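Local coordinates for protein SidF, inhibitor of growth family, member 3 (Legionella pneumophila subsp. pneumophila, PDB 4FYE) that hydrolyses phosphoinositides at membranes, probably removing the 3-phosphate from phosphatidylinositol 3,4,5-trisphosphate, at residues I5-E10 with K337-L342; D91-K94 with L100-N103; M246-A251 with Q309-T314; E615-W618 with K622-F625; L627-A632 with E678-R683. The protein carries 1 engineered substitution. All blocks are in the same frame, centred on the assembly; numbering follows the deposited sequence.

Interaction 1 of 5, residues I5-E10 with K337-L342; sequences ITENIE and KARAQL
T6 and E7 run past the flank of helix 335-349, the CA of T6 lying 7.8 Å from the CA of A340 and the CA of E7 equally far from that of R339. An arginine side chain of that helix bonds here to a backbone carbonyl in the loop that leads into helix 9-16, just before its N-cap residue N8. R339 does nearly all the touching from its side. Its CG stands anti to the backbone N (chi1 -169°) and the chain stays extended as far as NE, which carries the flat group straight out from the helix. There NE donates to T6 O at 3.1 Å. The bond is bent, 136° at the hydrogen, and NE sits 25° off the plane of the T6 carbonyl, although T6 O itself lies at the guanidinium edge and close to its plane. N8 takes one face of the same group: its CA rests 3.7 Å from R339 NH2, and its CB comes within 4.0 Å of CZ. The guanidinium is thus held at its edge and against a face, while R339 NH1 bonds outward to M313 O and N315 OD1. T6 is anchored separately, its OG1 bonding to T398 O in strand 391-399. E7 starts out away from the helix, but its chain bends at chi2 and swings the carboxylate back beside the arginine stem, where OE1 lies 4.1 Å from R339 CD. The same E7 OE1 accepts a weak bond from N8 N at 3.3 Å.

Interaction 2 of 5, residues D91-K94 with L100-N103; sequences DKDK and LRKN
D93 OD2 meets the R101 guanidinium at its edge across a helical hairpin, with a second ion pair, K102 and D91, beside them. From its CB, R101 heads for the 91-94 segment, and the side chain packs on I90 before bending at chi3 (-74°), a turn that leaves NE bonded to E97 O, just ahead of its helix, and swings the guanidinium toward D93. NH1 then donates to D93 OD2 at 2.7 Å, nearly straight at 167°, using the syn lone pair of the oxygen. Guanidinium and carboxylate are 18° from coplanar, yet the pairing is one-sided, since R101 NH2 stays 3.6 Å from D93 OD1. That second oxygen has its own partner in K98 NZ, so two cations share the carboxylate and would probably help keep it ionised. The other bridge is built differently: K102 and D91 cross at about a right angle, and K102 NZ reaches the syn side of D91 OD1 at 2.7 Å. The two bridges join the end of helix 71-92 and the turn after it to the start of helix 98-119. K102 also leans on K87 and I90 of the former, R101 NH1 makes a weak bond to S163 O at the end of helix 136-163, and K92 forms a salt bridge to E173 of helix 167-180.

Interaction 3 of 5, residues M246-A251 with Q309-T314; sequences MARMIA and QIDRMT
R248 extends from its strand to D311, in the last turn of helix 284-311, and the two side chains run antiparallel past one another. R248 NH1 donates to D311 OD2 at 3.0 Å, with 150° at the hydrogen, in a salt bridge made at the guanidinium edge. The two flat groups are 16° from coplanar, but the nitrogen comes to the anti side of the carboxylate oxygen, so this is a single-contact bridge and not a two-pronged one. R248 NH2 passes at a slant by the stem of R312, 3.6 Å from its CD. The two guanidinium planes stand almost at right angles, 85° apart. D265 probably offsets the like charges of the two arginines: its OD1 takes R248 NE and its OD2 takes R312 NH1, tying both to one carboxylate, while R312 NH2 goes on to a salt bridge with D639. In R248 it is the bend at chi2 that brings its guanidinium between D265 and D311. R248 itself sits within a mixed sheet, its strand 247-254 antiparallel to strand 199-206 on one side and to strand 260-268, which carries D265, on the other; the end of helix 284-311 is linked to that sheet through the R248 side chain, with I9 of helix 9-16 packed against both R248 and D311.

Interaction 4 of 5, residues E615-W618 with K622-F625; sequences ENTW and KNNF
The end of the N623 side chain approaches the backbone carbonyl of T617, whereas the indole of W618 is turned the other way, toward W417, whose ring it meets with planes at about 50°. The W618 side chain also touches L612 of helix 590-614, and its CB packs on L627. All this happens in a helix-loop-helix connection: helix 590-614 ends in a Schellman motif, with N616 at positive phi (56°), and the chain then folds back on itself before helix 626-637, where F625 holds the N-cap position. The atom modelled as N623 OD1 is 3.1 Å from T617 O; the O and N of this amide may well be interchanged, so the identity of that atom stays doubtful. The carbon stem is a safer guide. N623 CB points at the opposite chain and lies against two carbonyl oxygens, 3.6 Å from T617 O and 3.8 Å from W618 O. L612 also lies against T617 and N623, giving the loop a shared apolar floor on the helix it has just left. Farther along, the F625 ring packs edge-to-face with F719. The backbones come together at W618 and N623, their CA atoms 5.5 Å apart, and two acceptors, W618 O and N623 O, face each other at 3.4 Å without bonding.

Interaction 5 of 5, residues L627-A632 with E678-R683; sequences LQTLMA and EFLDHR
L680 drives its two methyls into the side of helix 626-637, one to each of two consecutive residues. Its CG is anti to the carbonyl carbon and chi2 is close to 180°, an outstretched form that carries the fork away from its own short helix. CD2 meets T629 CG2 tip to tip at 4.1 Å, and CD1 packs on L630 CD2 at 4.2 Å. T629 can offer a methyl here because its rotamer (chi1 -60°) parts the two branches: CG2 goes to the leucine, while OG1 bonds to F625 O, of the N-cap residue of its helix, which satisfies the hydroxyl. L630 does not aim at the other helix from its CB, but its far end bends closer, and it also touches Y675, Y605 and L612. Behind L680, R683 curls back on the end of helix 678-681. Its NH2 donates to L680 O at 3.2 Å in the carbonyl plane, and its NE to D681 O at 2.8 Å, approaching 40° above that carbonyl's plane; both oxygens lie at the guanidinium edge. R683 NH1 continues to N726 OD1, and D681 pairs with K626 in a salt bridge beside the apolar patch. The result is helix-on-helix packing in a buried core, a leucine of a single-turn helix set against a longer one, with an arginine bonding to the carbonyls at the short helix's C-terminal end.

In the fold
Interactions 1 and 3 form one cluster, their centres 13 Å apart: I9 N probably bonds to D311 O at 2.8 Å and I9 CG1 packs on R248 NH2, so the start of helix 9-16 ties the two together. Interactions 4 and 5 make a second, centres 10 Å apart, where W618 CB packs 3.6 Å from L627 CD2. Between the clusters, interactions 3 and 5 approach to about 8 Å at their nearest atoms. Strand 641-645 and helix 652-668 flank the loop that probably corresponds to the P-loop of CX5R phosphatases; helix 652-668 touches M249, F625 and T629. Interaction 2 lies apart, its centre at least 41 Å from the others.

Interaction 1 of 5, residues I5-E10 with K337-L342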
# COMPACT_ATOMS: atom_id res chain seq x y z
N ILE A 5 7.49 11.70 -15.49
CA ILE A 5 8.76 12.14 -14.84
C ILE A 5 9.61 10.96 -14.35
O ILE A 5 9.11 10.00 -13.73
CB ILE A 5 8.54 13.14 -13.66
CG1 ILE A 5 7.80 12.47 -12.47
CG2 ILE A 5 7.88 14.43 -14.16
CD1 ILE A 5 8.16 13.03 -11.12
N THR A 6 10.90 11.07 -14.64
CA THR A 6 11.91 10.14 -14.12
C THR A 6 12.87 11.00 -13.30
O THR A 6 14.10 11.00 -13.47
CB THR A 6 12.58 9.36 -15.26
OG1 THR A 6 13.25 10.27 -16.15
CG2 THR A 6 11.51 8.61 -16.05
N GLU A 7 12.25 11.73 -12.39
CA GLU A 7 12.89 12.70 -11.53
C GLU A 7 13.11 12.06 -10.17
O GLU A 7 12.46 11.13 -9.77
CB GLU A 7 11.98 13.93 -11.40
CG GLU A 7 12.59 15.14 -10.71
CD GLU A 7 13.75 15.74 -11.47
OE1 GLU A 7 14.91 15.38 -11.13
OE2 GLU A 7 13.50 16.56 -12.41
N ASN A 8 14.06 12.61 -9.46
CA ASN A 8 14.41 12.15 -8.16
C ASN A 8 13.20 12.37 -7.24
O ASN A 8 12.56 13.41 -7.32
CB ASN A 8 15.62 12.95 -7.71
CG ASN A 8 15.98 12.68 -6.30
OD1 ASN A 8 16.74 11.76 -6.02
ND2 ASN A 8 15.44 13.47 -5.40
N ILE A 9 12.86 11.39 -6.40
CA ILE A 9 11.68 11.46 -5.57
C ILE A 9 11.71 12.72 -4.67
O ILE A 9 10.72 13.46 -4.62
CB ILE A 9 11.52 10.15 -4.76
CG1 ILE A 9 10.10 9.56 -4.88
CG2 ILE A 9 12.16 10.17 -3.36
CD1 ILE A 9 8.94 10.49 -4.73
N GLU A 10 12.84 12.98 -4.02
CA GLU A 10 12.92 14.11 -3.15
C GLU A 10 12.69 15.39 -3.93
O GLU A 10 11.96 16.28 -3.43
CB GLU A 10 14.26 14.22 -2.40
CG GLU A 10 14.18 15.29 -1.33
CD GLU A 10 15.50 15.64 -0.59
OE1 GLU A 10 15.68 16.85 -0.23
OE2 GLU A 10 16.32 14.71 -0.36
N LYS A 337 17.75 15.80 -19.60
CA LYS A 337 18.45 14.97 -20.56
C LYS A 337 19.79 14.47 -19.96
O LYS A 337 20.39 13.50 -20.43
CB LYS A 337 18.56 15.73 -21.92
CG LYS A 337 19.70 15.41 -22.92
CD LYS A 337 20.13 13.93 -23.14
CE LYS A 337 21.09 13.78 -24.34
NZ LYS A 337 22.29 12.89 -24.19
N ALA A 338 20.22 15.13 -18.90
CA ALA A 338 21.38 14.68 -18.14
C ALA A 338 21.02 13.51 -17.18
O ALA A 338 21.68 12.47 -17.19
CB ALA A 338 21.99 15.84 -17.36
N ARG A 339 19.98 13.68 -16.39
CA ARG A 339 19.48 12.54 -15.62
C ARG A 339 19.21 11.33 -16.52
O ARG A 339 19.56 10.19 -16.14
CB ARG A 339 18.25 12.85 -14.72
CG ARG A 339 17.95 11.71 -13.75
CD ARG A 339 17.10 12.20 -12.62
NE ARG A 339 16.63 11.12 -11.77
CZ ARG A 339 17.22 10.73 -10.63
NH1 ARG A 339 18.37 11.28 -10.15
NH2 ARG A 339 16.65 9.78 -9.97
N ALA A 340 18.60 11.53 -17.68
CA ALA A 340 18.29 10.35 -18.52
C ALA A 340 19.58 9.56 -18.83
O ALA A 340 19.59 8.33 -18.81
CB ALA A 340 17.59 10.77 -19.84
N GLN A 341 20.64 10.29 -19.17
CA GLN A 341 21.88 9.68 -19.60
C GLN A 341 22.51 8.92 -18.42
O GLN A 341 22.97 7.80 -18.55
CB GLN A 341 22.82 10.77 -20.14
CG GLN A 341 24.02 10.23 -20.86
CD GLN A 341 25.11 11.31 -21.11
OE1 GLN A 341 25.32 12.23 -20.31
NE2 GLN A 341 25.81 11.17 -22.24
N LEU A 342 22.50 9.55 -17.25
CA LEU A 342 22.91 8.92 -16.01
C LEU A 342 22.12 7.65 -15.74
O LEU A 342 22.72 6.65 -15.38
CB LEU A 342 22.69 9.89 -14.86
CG LEU A 342 23.88 10.73 -14.41
CD1 LEU A 342 25.12 10.55 -15.29
CD2 LEU A 342 23.48 12.18 -14.20

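Interaction 2 of 5, residues D91-K94 with L100-N103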
# COMPACT_ATOMS: atom_id res chain seq x y z
N ASP A 91 -21.86 8.48 -24.65
CA ASP A 91 -21.00 9.01 -25.72
C ASP A 91 -20.34 7.90 -26.53
O ASP A 91 -20.26 7.98 -27.75
CB ASP A 91 -19.92 9.98 -25.20
CG ASP A 91 -20.41 11.44 -25.08
OD1 ASP A 91 -21.64 11.71 -25.15
OD2 ASP A 91 -19.54 12.32 -24.89
N LYS A 92 -19.90 6.85 -25.86
CA LYS A 92 -19.25 5.80 -26.60
C LYS A 92 -20.22 4.71 -27.07
O LYS A 92 -19.78 3.74 -27.68
CB LYS A 92 -18.03 5.24 -25.85
CG LYS A 92 -18.33 4.11 -24.89
CD LYS A 92 -17.05 3.56 -24.28
CE LYS A 92 -16.27 4.65 -23.57
NZ LYS A 92 -15.36 4.02 -22.58
N ASP A 93 -21.53 4.88 -26.84
CA ASP A 93 -22.51 3.82 -27.17
C ASP A 93 -23.01 3.87 -28.62
O ASP A 93 -22.78 4.86 -29.32
CB ASP A 93 -23.63 3.65 -26.10
CG ASP A 93 -24.85 4.58 -26.30
OD1 ASP A 93 -25.12 5.07 -27.42
OD2 ASP A 93 -25.58 4.77 -25.30
N LYS A 94 -23.70 2.82 -29.06
CA LYS A 94 -24.19 2.75 -30.43
C LYS A 94 -25.59 3.30 -30.67
O LYS A 94 -25.94 3.59 -31.83
CB LYS A 94 -24.02 1.35 -31.03
CG LYS A 94 -23.05 1.35 -32.19
CD LYS A 94 -21.61 1.01 -31.80
CE LYS A 94 -20.77 1.12 -33.08
NZ LYS A 94 -19.68 0.10 -33.16
N LEU A 100 -30.37 14.27 -25.83
CA LEU A 100 -31.57 14.11 -25.03
C LEU A 100 -31.25 13.46 -23.68
O LEU A 100 -31.76 13.86 -22.63
CB LEU A 100 -32.61 13.26 -25.76
CG LEU A 100 -33.99 13.26 -25.07
CD1 LEU A 100 -35.13 12.90 -26.02
CD2 LEU A 100 -34.03 12.41 -23.78
N ARG A 101 -30.40 12.44 -23.74
CA ARG A 101 -30.16 11.62 -22.59
C ARG A 101 -29.18 12.30 -21.65
O ARG A 101 -29.39 12.26 -20.44
CB ARG A 101 -29.63 10.26 -23.01
CG ARG A 101 -30.68 9.32 -23.61
CD ARG A 101 -29.96 8.03 -24.00
NE ARG A 101 -29.15 8.20 -25.21
CZ ARG A 101 -28.13 7.43 -25.58
NH1 ARG A 101 -27.70 6.43 -24.83
NH2 ARG A 101 -27.51 7.69 -26.72
N LYS A 102 -28.14 12.93 -22.19
CA LYS A 102 -27.19 13.68 -21.36
C LYS A 102 -27.87 14.81 -20.61
O LYS A 102 -27.73 14.94 -19.37
CB LYS A 102 -26.05 14.23 -22.19
CG LYS A 102 -25.12 13.14 -22.68
CD LYS A 102 -23.74 13.65 -23.02
CE LYS A 102 -23.78 14.51 -24.26
NZ LYS A 102 -22.44 14.31 -24.84
N ASN A 103 -28.65 15.60 -21.36
CA ASN A 103 -29.44 16.69 -20.77
C ASN A 103 -30.44 16.22 -19.73
O ASN A 103 -30.68 16.92 -18.75
CB ASN A 103 -30.14 17.56 -21.83
CG ASN A 103 -29.15 18.29 -22.70
OD1 ASN A 103 -27.94 18.33 -22.42
ND2 ASN A 103 -29.64 18.85 -23.81

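Interaction 3 of 5, residues M246-A251 with Q309-T314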
# COMPACT_ATOMS: atom_id res chain seq x y z
N MET A 246 -2.45 1.24 -6.96
CA MET A 246 -1.04 1.34 -6.51
C MET A 246 -0.59 2.75 -6.44
O MET A 246 -0.56 3.48 -7.43
CB MET A 246 -0.04 0.53 -7.33
CG MET A 246 1.14 0.06 -6.51
SD MET A 246 2.13 -1.18 -7.34
CE MET A 246 3.53 -1.16 -6.23
N ALA A 247 -0.20 3.15 -5.25
CA ALA A 247 0.34 4.47 -5.08
C ALA A 247 1.61 4.42 -4.23
O ALA A 247 1.78 3.52 -3.38
CB ALA A 247 -0.71 5.36 -4.38
N ARG A 248 2.44 5.42 -4.43
CA ARG A 248 3.66 5.56 -3.72
C ARG A 248 3.27 6.46 -2.55
O ARG A 248 2.68 7.55 -2.74
CB ARG A 248 4.68 6.28 -4.62
CG ARG A 248 6.01 6.60 -3.93
CD ARG A 248 6.90 5.30 -3.93
NE ARG A 248 8.22 5.69 -3.53
CZ ARG A 248 9.13 6.15 -4.37
NH1 ARG A 248 8.86 6.19 -5.67
NH2 ARG A 248 10.32 6.57 -3.91
N MET A 249 3.61 6.02 -1.36
CA MET A 249 3.27 6.73 -0.14
C MET A 249 4.54 7.36 0.47
O MET A 249 5.49 6.66 0.82
CB MET A 249 2.65 5.77 0.84
CG MET A 249 2.31 6.39 2.17
SD MET A 249 1.07 5.36 3.02
CE MET A 249 2.20 4.26 3.82
N ILE A 250 4.54 8.68 0.56
CA ILE A 250 5.63 9.41 1.12
C ILE A 250 5.11 10.27 2.29
O ILE A 250 4.09 10.92 2.17
CB ILE A 250 6.13 10.39 0.11
CG1 ILE A 250 6.33 9.70 -1.24
CG2 ILE A 250 7.41 11.01 0.64
CD1 ILE A 250 7.58 8.85 -1.28
N ALA A 251 5.85 10.31 3.39
CA ALA A 251 5.49 11.15 4.51
C ALA A 251 6.76 11.83 4.97
O ALA A 251 7.82 11.22 4.95
CB ALA A 251 4.92 10.31 5.63
N GLN A 309 13.48 2.45 -7.05
CA GLN A 309 14.84 2.40 -6.66
C GLN A 309 15.61 3.45 -7.45
O GLN A 309 16.42 4.14 -6.87
CB GLN A 309 15.37 0.98 -6.87
CG GLN A 309 16.75 0.72 -6.29
CD GLN A 309 17.11 -0.75 -6.30
OE1 GLN A 309 17.89 -1.18 -7.13
NE2 GLN A 309 16.50 -1.53 -5.40
N ILE A 310 15.34 3.61 -8.74
CA ILE A 310 15.97 4.67 -9.52
C ILE A 310 15.59 6.10 -8.97
O ILE A 310 16.48 7.01 -8.87
CB ILE A 310 15.69 4.53 -11.04
CG1 ILE A 310 16.66 3.58 -11.78
CG2 ILE A 310 15.95 5.86 -11.75
CD1 ILE A 310 16.76 2.18 -11.31
N ASP A 311 14.30 6.31 -8.64
CA ASP A 311 13.79 7.58 -8.09
C ASP A 311 14.54 7.97 -6.82
O ASP A 311 14.62 9.15 -6.49
CB ASP A 311 12.34 7.40 -7.57
CG ASP A 311 11.35 7.21 -8.65
OD1 ASP A 311 11.80 7.21 -9.85
OD2 ASP A 311 10.13 7.04 -8.30
N ARG A 312 14.89 6.98 -6.03
CA ARG A 312 15.55 7.23 -4.77
C ARG A 312 17.03 7.53 -4.97
O ARG A 312 17.72 7.76 -4.00
CB ARG A 312 15.33 6.08 -3.80
CG ARG A 312 13.90 6.15 -3.29
CD ARG A 312 13.27 4.90 -2.69
NE ARG A 312 14.07 4.22 -1.67
CZ ARG A 312 14.24 4.74 -0.47
NH1 ARG A 312 13.67 5.90 -0.20
NH2 ARG A 312 14.91 4.10 0.45
N MET A 313 17.54 7.52 -6.19
CA MET A 313 18.91 8.00 -6.40
C MET A 313 19.05 9.42 -6.94
O MET A 313 18.37 9.84 -7.91
CB MET A 313 19.68 7.03 -7.26
CG MET A 313 19.72 5.69 -6.52
SD MET A 313 20.75 4.45 -7.26
CE MET A 313 19.76 4.16 -8.67
N THR A 314 19.94 10.16 -6.30
CA THR A 314 20.24 11.51 -6.76
C THR A 314 21.09 11.29 -7.95
O THR A 314 21.66 10.21 -8.15
CB THR A 314 20.98 12.32 -5.67
OG1 THR A 314 22.31 11.79 -5.48
CG2 THR A 314 20.22 12.16 -4.33

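Interaction 4 of 5, residues E615-W618 with K622-F625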
# COMPACT_ATOMS: atom_id res chain seq x y z
N GLU A 615 4.41 -15.37 21.56
CA GLU A 615 3.33 -15.40 22.60
C GLU A 615 1.91 -15.48 22.01
O GLU A 615 0.92 -15.63 22.72
CB GLU A 615 3.41 -14.17 23.52
CG GLU A 615 4.73 -14.11 24.28
CD GLU A 615 4.79 -13.03 25.35
OE1 GLU A 615 3.75 -12.37 25.64
OE2 GLU A 615 5.89 -12.85 25.95
N ASN A 616 1.83 -15.38 20.68
CA ASN A 616 0.58 -15.55 19.99
C ASN A 616 -0.45 -14.58 20.54
O ASN A 616 -1.63 -14.90 20.73
CB ASN A 616 0.14 -17.03 20.10
CG ASN A 616 -1.07 -17.36 19.23
OD1 ASN A 616 -1.86 -18.21 19.64
ND2 ASN A 616 -1.25 -16.68 18.06
N THR A 617 -0.01 -13.34 20.75
CA THR A 617 -0.92 -12.26 21.17
C THR A 617 -1.34 -11.27 20.04
O THR A 617 -2.21 -10.40 20.23
CB THR A 617 -0.34 -11.50 22.35
OG1 THR A 617 0.97 -11.02 22.01
CG2 THR A 617 -0.28 -12.41 23.59
N TRP A 618 -0.79 -11.46 18.85
CA TRP A 618 -0.92 -10.48 17.77
C TRP A 618 -2.38 -10.34 17.42
O TRP A 618 -2.83 -9.30 16.95
CB TRP A 618 -0.10 -10.93 16.57
CG TRP A 618 -0.64 -12.22 16.00
CD1 TRP A 618 -0.27 -13.53 16.34
CD2 TRP A 618 -1.73 -12.37 15.03
NE1 TRP A 618 -1.01 -14.45 15.62
CE2 TRP A 618 -1.93 -13.83 14.84
CE3 TRP A 618 -2.51 -11.49 14.31
CZ2 TRP A 618 -2.89 -14.34 13.98
CZ3 TRP A 618 -3.49 -12.03 13.44
CH2 TRP A 618 -3.66 -13.42 13.27
N LYS A 622 -6.63 -5.70 21.33
CA LYS A 622 -5.77 -4.61 21.76
C LYS A 622 -4.43 -4.55 21.01
O LYS A 622 -3.71 -3.56 21.14
CB LYS A 622 -5.55 -4.69 23.28
CG LYS A 622 -4.46 -5.65 23.75
CD LYS A 622 -4.62 -5.97 25.24
CE LYS A 622 -3.60 -6.96 25.81
NZ LYS A 622 -4.15 -7.60 27.04
N ASN A 623 -4.11 -5.60 20.27
CA ASN A 623 -2.86 -5.65 19.47
C ASN A 623 -3.11 -5.71 18.02
O ASN A 623 -2.19 -5.95 17.28
CB ASN A 623 -2.00 -6.88 19.82
CG ASN A 623 -1.56 -6.86 21.25
OD1 ASN A 623 -1.53 -7.90 21.92
ND2 ASN A 623 -1.27 -5.67 21.75
N ASN A 624 -4.35 -5.52 17.61
CA ASN A 624 -4.70 -5.66 16.21
C ASN A 624 -3.78 -5.12 15.09
O ASN A 624 -3.44 -5.84 14.13
CB ASN A 624 -6.15 -5.28 15.98
CG ASN A 624 -6.75 -5.94 14.76
OD1 ASN A 624 -7.80 -5.48 14.23
ND2 ASN A 624 -6.14 -7.00 14.31
N PHE A 625 -3.33 -3.93 14.99
CA PHE A 625 -2.51 -4.08 13.66
C PHE A 625 -1.01 -4.19 13.92
O PHE A 625 -0.17 -3.93 13.02
CB PHE A 625 -2.78 -2.87 12.75
CG PHE A 625 -4.16 -2.84 12.08
CD1 PHE A 625 -4.25 -2.86 10.69
CD2 PHE A 625 -5.33 -2.87 12.84
CE1 PHE A 625 -5.47 -2.80 10.04
CE2 PHE A 625 -6.58 -2.82 12.20
CZ PHE A 625 -6.66 -2.78 10.80

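Interaction 5 of 5, residues L627-A632 with E678-R683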
# COMPACT_ATOMS: atom_id res chain seq x y z
N LEU A 627 1.51 -6.32 14.65
CA LEU A 627 2.55 -7.24 14.25
C LEU A 627 2.85 -6.91 12.80
O LEU A 627 4.02 -6.76 12.44
CB LEU A 627 2.17 -8.71 14.47
CG LEU A 627 3.10 -9.79 13.84
CD1 LEU A 627 4.54 -9.66 14.32
CD2 LEU A 627 2.54 -11.19 14.15
N GLN A 628 1.78 -6.70 12.03
CA GLN A 628 1.87 -6.29 10.64
C GLN A 628 2.63 -4.98 10.55
O GLN A 628 3.56 -4.81 9.72
CB GLN A 628 0.45 -6.20 10.07
CG GLN A 628 -0.38 -7.50 10.21
CD GLN A 628 -1.23 -7.58 11.49
OE1 GLN A 628 -0.80 -7.18 12.53
NE2 GLN A 628 -2.39 -8.19 11.41
N THR A 629 2.32 -4.04 11.45
CA THR A 629 3.00 -2.73 11.45
C THR A 629 4.47 -2.87 11.78
O THR A 629 5.30 -2.23 11.13
CB THR A 629 2.42 -1.75 12.46
OG1 THR A 629 1.05 -1.55 12.14
CG2 THR A 629 3.12 -0.38 12.38
N LEU A 630 4.79 -3.78 12.72
CA LEU A 630 6.15 -3.93 13.18
C LEU A 630 6.95 -4.46 12.06
O LEU A 630 7.98 -3.89 11.68
CB LEU A 630 6.22 -4.82 14.41
CG LEU A 630 5.65 -4.00 15.57
CD1 LEU A 630 5.24 -4.79 16.83
CD2 LEU A 630 6.64 -2.89 15.89
N MET A 631 6.45 -5.53 11.48
CA MET A 631 7.19 -6.16 10.37
C MET A 631 7.29 -5.21 9.17
O MET A 631 8.34 -5.15 8.52
CB MET A 631 6.55 -7.50 10.01
CG MET A 631 6.53 -8.48 11.16
SD MET A 631 8.26 -8.78 11.57
CE MET A 631 8.55 -10.35 10.80
N ALA A 632 6.27 -4.39 8.93
CA ALA A 632 6.39 -3.51 7.73
C ALA A 632 7.42 -2.48 8.06
O ALA A 632 8.27 -2.15 7.25
CB ALA A 632 5.08 -2.88 7.38
N GLU A 678 5.02 3.88 21.68
CA GLU A 678 3.91 4.70 22.15
C GLU A 678 2.74 4.82 21.15
O GLU A 678 1.58 4.67 21.53
CB GLU A 678 4.38 6.09 22.52
CG GLU A 678 3.67 6.69 23.74
CD GLU A 678 4.57 7.64 24.51
OE1 GLU A 678 5.70 7.94 24.03
OE2 GLU A 678 4.13 8.08 25.61
N PHE A 679 3.07 5.09 19.88
CA PHE A 679 2.08 5.35 18.87
C PHE A 679 1.24 4.10 18.72
O PHE A 679 0.07 4.17 18.43
CB PHE A 679 2.67 5.75 17.51
CG PHE A 679 1.64 6.17 16.53
CD1 PHE A 679 1.04 5.26 15.71
CD2 PHE A 679 1.18 7.46 16.53
CE1 PHE A 679 0.04 5.63 14.84
CE2 PHE A 679 0.17 7.83 15.69
CZ PHE A 679 -0.41 6.90 14.85
N LEU A 680 1.83 2.94 18.91
CA LEU A 680 1.01 1.74 18.78
C LEU A 680 0.26 1.34 20.05
O LEU A 680 -0.90 1.00 19.97
CB LEU A 680 1.83 0.59 18.24
CG LEU A 680 2.38 0.65 16.81
CD1 LEU A 680 3.11 -0.68 16.57
CD2 LEU A 680 1.19 0.84 15.83
N ASP A 681 0.90 1.46 21.21
CA ASP A 681 0.39 0.94 22.47
C ASP A 681 -0.62 1.89 23.07
O ASP A 681 -1.57 1.46 23.75
CB ASP A 681 1.55 0.70 23.47
CG ASP A 681 2.61 -0.33 22.95
OD1 ASP A 681 2.29 -1.11 22.00
OD2 ASP A 681 3.77 -0.37 23.49
N HIS A 682 -0.43 3.19 22.82
CA HIS A 682 -1.33 4.21 23.39
C HIS A 682 -2.78 3.88 23.11
O HIS A 682 -3.16 3.58 21.98
CB HIS A 682 -0.99 5.67 22.99
CG HIS A 682 -1.85 6.69 23.73
ND1 HIS A 682 -3.09 7.09 23.27
CD2 HIS A 682 -1.68 7.30 24.98
CE1 HIS A 682 -3.65 7.94 24.15
NE2 HIS A 682 -2.79 8.07 25.20
N ARG A 683 -3.58 3.89 24.17
CA ARG A 683 -4.99 3.57 24.10
C ARG A 683 -5.80 4.86 23.81
O ARG A 683 -5.94 5.71 24.70
CB ARG A 683 -5.46 2.89 25.45
CG ARG A 683 -4.84 1.51 25.78
CD ARG A 683 -5.02 0.44 24.65
NE ARG A 683 -4.20 0.64 23.42
CZ ARG A 683 -4.53 0.13 22.20
NH1 ARG A 683 -5.67 -0.58 22.02
NH2 ARG A 683 -3.75 0.32 21.13